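Local coordinates for sensor protein (Haloarcula marismortui ATCC 43049, PDB 3BWL) that probably serves as a histidine kinase that passes phosphate from ATP to a protein histidine, seen here through its PAS sensor domain, at residues Thr100-Leu108 with Arg117-Ile125. Numbering follows the deposited sequence. Where two conformers were deposited one is given.
Sequences TMSVEVHLL and RFLAISRDI. With I3A (1H-indole-3-carbaldehyde), chain F.
The Phe118 ring lies obliquely to Leu107 and the Leu108 carbonyl, its CD1 4.0 Å from Leu107 CG. Over one face of the bound indole stands Val105, its CG2 3.8 Å from I3A C2. Leu107 CD2 sits on the same side, off the C4-C5 rim, 4.0 Å from I3A C5. Ala120 CB lies 3.0 Å from the aldehyde oxygen, I3A O. Leu107 CG points opposite its backbone N (chi1 -178°), which brings CD1 toward Ala120 CB, at 3.7 Å, and CD2 toward the indole. Replacing Leu107 with alanine would probably open a gap between Phe118, Ala120 and the indole. Backbone hydrogen bonds join the antiparallel hairpin, such as His106 N to Ile121 O at 2.8 Å. At one end a water donates to Asp124 OD1 at 2.6 Å, and the Asp124 side chain crosses selenomethionine Met101 at roughly right angles. On the other face Glu104 salt-bridges Arg123 of the second subunit, His106 ND1 is hydrogen-bonded to Asp28 of that subunit, and Arg123 salt-bridges Asp28 of its own chain. The PAS hairpin thus turns a largely apolar face, with Ser122 bonded to Tyr93, to the ligand and a mixed polar and aliphatic one to the second subunit.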
loop_
_atom_site.group_PDB
_atom_site.type_symbol
_atom_site.label_atom_id
_atom_site.label_comp_id
_atom_site.label_asym_id
_atom_site.label_seq_id
_atom_site.Cartn_x
_atom_site.Cartn_y
_atom_site.Cartn_z
ATOM N N THR A 100 -3.083 -1.245 -23.050
ATOM C CA THR A 100 -1.894 -0.954 -22.241
ATOM C C THR A 100 -2.204 0.098 -21.193
ATOM O O THR A 100 -3.120 0.901 -21.351
ATOM C CB THR A 100 -0.697 -0.524 -23.090
ATOM O OG1 THR A 100 -1.011 0.688 -23.799
ATOM C CG2 THR A 100 -0.344 -1.659 -24.100
HETATM N N MSE A 101 -1.382 0.105 -20.156
HETATM C CA MSE A 101 -1.576 0.992 -19.040
HETATM C C MSE A 101 -0.232 1.637 -18.702
HETATM O O MSE A 101 0.640 0.941 -18.254
HETATM C CB MSE A 101 -2.050 0.183 -17.830
HETATM C CG MSE A 101 -2.298 1.089 -16.642
HETATM SE SE MSE A 101 -2.595 -0.041 -15.058
HETATM C CE MSE A 101 -3.740 -1.178 -15.831
ATOM N N SER A 102 -0.080 2.938 -18.909
ATOM C CA SER A 102 1.134 3.623 -18.469
ATOM C C SER A 102 1.124 3.773 -16.963
ATOM O O SER A 102 0.118 4.152 -16.383
ATOM C CB SER A 102 1.270 5.005 -19.116
ATOM O OG SER A 102 1.673 4.857 -20.457
ATOM N N VAL A 103 2.264 3.456 -16.328
ATOM C CA VAL A 103 2.337 3.533 -14.876
ATOM C C VAL A 103 3.620 4.193 -14.442
ATOM O O VAL A 103 4.619 4.210 -15.188
ATOM C CB VAL A 103 2.277 2.123 -14.205
ATOM C CG1 VAL A 103 0.913 1.478 -14.467
ATOM C CG2 VAL A 103 3.410 1.199 -14.771
ATOM N N GLU A 104 3.570 4.771 -13.259
ATOM C CA GLU A 104 4.795 5.077 -12.543
ATOM C C GLU A 104 4.929 4.072 -11.422
ATOM O O GLU A 104 4.040 3.984 -10.533
ATOM C CB GLU A 104 4.806 6.492 -11.976
ATOM C CG GLU A 104 6.108 6.786 -11.218
ATOM C CD GLU A 104 6.119 8.154 -10.583
ATOM O OE1 GLU A 104 5.316 8.394 -9.647
ATOM O OE2 GLU A 104 6.951 8.994 -10.989
ATOM N N VAL A 105 6.047 3.340 -11.458
ATOM C CA VAL A 105 6.341 2.329 -10.456
ATOM C C VAL A 105 7.200 2.949 -9.378
ATOM O O VAL A 105 8.200 3.639 -9.690
ATOM C CB VAL A 105 7.165 1.139 -11.069
ATOM C CG1 VAL A 105 7.371 0.081 -10.042
ATOM C CG2 VAL A 105 6.445 0.538 -12.255
ATOM N N HIS A 106 6.788 2.798 -8.123
ATOM C CA HIS A 106 7.678 3.168 -7.001
ATOM C C HIS A 106 8.192 1.848 -6.428
ATOM O O HIS A 106 7.430 1.080 -5.840
ATOM C CB HIS A 106 6.910 4.002 -5.927
ATOM C CG HIS A 106 7.795 4.782 -5.008
ATOM N ND1 HIS A 106 7.296 5.668 -4.076
ATOM C CD2 HIS A 106 9.148 4.821 -4.878
ATOM C CE1 HIS A 106 8.303 6.223 -3.410
ATOM N NE2 HIS A 106 9.438 5.738 -3.887
ATOM N N LEU A 107 9.510 1.596 -6.615
ATOM C CA LEU A 107 10.067 0.324 -6.286
ATOM C C LEU A 107 11.011 0.426 -5.079
ATOM O O LEU A 107 11.815 1.366 -4.978
ATOM C CB LEU A 107 10.840 -0.196 -7.502
ATOM C CG LEU A 107 11.505 -1.575 -7.448
ATOM C CD1 LEU A 107 10.428 -2.637 -7.368
ATOM C CD2 LEU A 107 12.287 -1.811 -8.727
ATOM N N LEU A 108 10.918 -0.567 -4.197
ATOM C CA LEU A 108 11.716 -0.621 -2.968
ATOM C C LEU A 108 12.433 -1.953 -2.881
ATOM O O LEU A 108 11.808 -2.978 -3.109
ATOM C CB LEU A 108 10.757 -0.530 -1.753
ATOM C CG LEU A 108 11.358 -0.823 -0.371
ATOM C CD1 LEU A 108 12.459 0.209 0.054
ATOM C CD2 LEU A 108 10.283 -0.911 0.698
ATOM N N ARG A 117 13.782 -9.016 -1.089
ATOM C CA ARG A 117 12.579 -8.812 -1.936
ATOM C C ARG A 117 12.486 -7.391 -2.463
ATOM O O ARG A 117 13.132 -6.492 -1.940
ATOM C CB ARG A 117 11.290 -9.135 -1.155
ATOM C CG ARG A 117 11.139 -10.636 -0.806
ATOM C CD ARG A 117 10.924 -11.457 -2.077
ATOM N NE ARG A 117 10.731 -12.878 -1.810
ATOM C CZ ARG A 117 11.700 -13.785 -1.882
ATOM N NH1 ARG A 117 12.950 -13.427 -2.167
ATOM N NH2 ARG A 117 11.428 -15.065 -1.648
ATOM N N PHE A 118 11.657 -7.205 -3.489
ATOM C CA PHE A 118 11.324 -5.878 -3.978
ATOM C C PHE A 118 9.799 -5.693 -3.864
ATOM O O PHE A 118 9.035 -6.594 -4.204
ATOM C CB PHE A 118 11.700 -5.714 -5.455
ATOM C CG PHE A 118 13.185 -5.688 -5.688
ATOM C CD1 PHE A 118 13.828 -4.473 -5.851
ATOM C CD2 PHE A 118 13.933 -6.871 -5.697
ATOM C CE1 PHE A 118 15.215 -4.415 -6.042
ATOM C CE2 PHE A 118 15.364 -6.835 -5.892
ATOM C CZ PHE A 118 15.972 -5.602 -6.068
ATOM N N LEU A 119 9.394 -4.514 -3.430
ATOM C CA LEU A 119 7.982 -4.164 -3.298
ATOM C C LEU A 119 7.751 -3.028 -4.272
ATOM O O LEU A 119 8.430 -1.985 -4.203
ATOM C CB LEU A 119 7.716 -3.705 -1.869
ATOM C CG LEU A 119 6.321 -3.220 -1.484
ATOM C CD1 LEU A 119 5.193 -4.204 -1.847
ATOM C CD2 LEU A 119 6.330 -2.849 0.047
ATOM N N ALA A 120 6.790 -3.225 -5.174
ATOM C CA ALA A 120 6.489 -2.279 -6.252
ATOM C C ALA A 120 5.059 -1.793 -6.139
ATOM O O ALA A 120 4.138 -2.571 -6.105
ATOM C CB ALA A 120 6.717 -2.917 -7.615
ATOM N N ILE A 121 4.911 -0.488 -6.024
ATOM C CA ILE A 121 3.598 0.143 -6.043
ATOM C C ILE A 121 3.465 0.872 -7.399
ATOM O O ILE A 121 4.200 1.832 -7.695
ATOM C CB ILE A 121 3.411 1.140 -4.835
ATOM C CG1 ILE A 121 3.895 0.531 -3.499
ATOM C CG2 ILE A 121 1.983 1.639 -4.773
ATOM C CD1 ILE A 121 3.265 -0.781 -3.071
ATOM N N SER A 122 2.546 0.407 -8.224
ATOM C CA SER A 122 2.337 0.985 -9.582
ATOM C C SER A 122 1.103 1.876 -9.621
ATOM O O SER A 122 0.002 1.455 -9.211
ATOM C CB SER A 122 2.227 -0.134 -10.625
ATOM O OG SER A 122 3.371 -1.014 -10.550
ATOM N N ARG A 123 1.308 3.108 -10.065
ATOM C CA ARG A 123 0.239 4.094 -10.164
ATOM C C ARG A 123 -0.078 4.367 -11.642
ATOM O O ARG A 123 0.808 4.733 -12.402
ATOM C CB ARG A 123 0.593 5.399 -9.446
ATOM C CG ARG A 123 -0.539 6.344 -9.572
ATOM C CD ARG A 123 -0.485 7.456 -8.598
ATOM N NE ARG A 123 -0.598 6.932 -7.225
ATOM C CZ ARG A 123 -0.620 7.746 -6.176
ATOM N NH1 ARG A 123 -0.555 9.077 -6.403
ATOM N NH2 ARG A 123 -0.708 7.247 -4.946
ATOM N N ASP A 124 -1.342 4.196 -12.020
ATOM C CA ASP A 124 -1.804 4.495 -13.362
ATOM C C ASP A 124 -1.583 5.997 -13.658
ATOM O O ASP A 124 -1.998 6.878 -12.883
ATOM C CB ASP A 124 -3.301 4.137 -13.468
ATOM C CG ASP A 124 -3.820 4.103 -14.903
ATOM O OD1 ASP A 124 -3.173 4.625 -15.843
ATOM O OD2 ASP A 124 -4.902 3.502 -15.105
ATOM N N ILE A 125 -0.872 6.274 -14.740
ATOM C CA ILE A 125 -0.651 7.636 -15.158
ATOM C C ILE A 125 -1.287 7.899 -16.535
ATOM O O ILE A 125 -0.795 8.756 -17.281
ATOM C CB ILE A 125 0.873 8.021 -15.093
ATOM C CG1 ILE A 125 1.687 7.151 -16.044
ATOM C CG2 ILE A 125 1.351 7.954 -13.626
ATOM C CD1 ILE A 125 3.227 7.366 -15.990
HETATM O O I3A F . 7.542 -4.535 -9.970
HETATM C "C3'" I3A F . 6.943 -4.042 -10.919
HETATM C C3 I3A F . 7.708 -3.556 -12.121
HETATM C C2 I3A F . 7.012 -3.063 -13.257
HETATM N N I3A F . 8.036 -2.759 -14.122
HETATM C C8 I3A F . 9.261 -3.054 -13.600
HETATM C C9 I3A F . 9.102 -3.592 -12.327
HETATM C C4 I3A F . 10.224 -3.963 -11.556
HETATM C C5 I3A F . 11.522 -3.828 -12.115
HETATM C C6 I3A F . 11.683 -3.320 -13.415
HETATM C C7 I3A F . 10.548 -2.924 -14.150
HETATM O O HOH W 1 -2.942 4.560 -18.458
#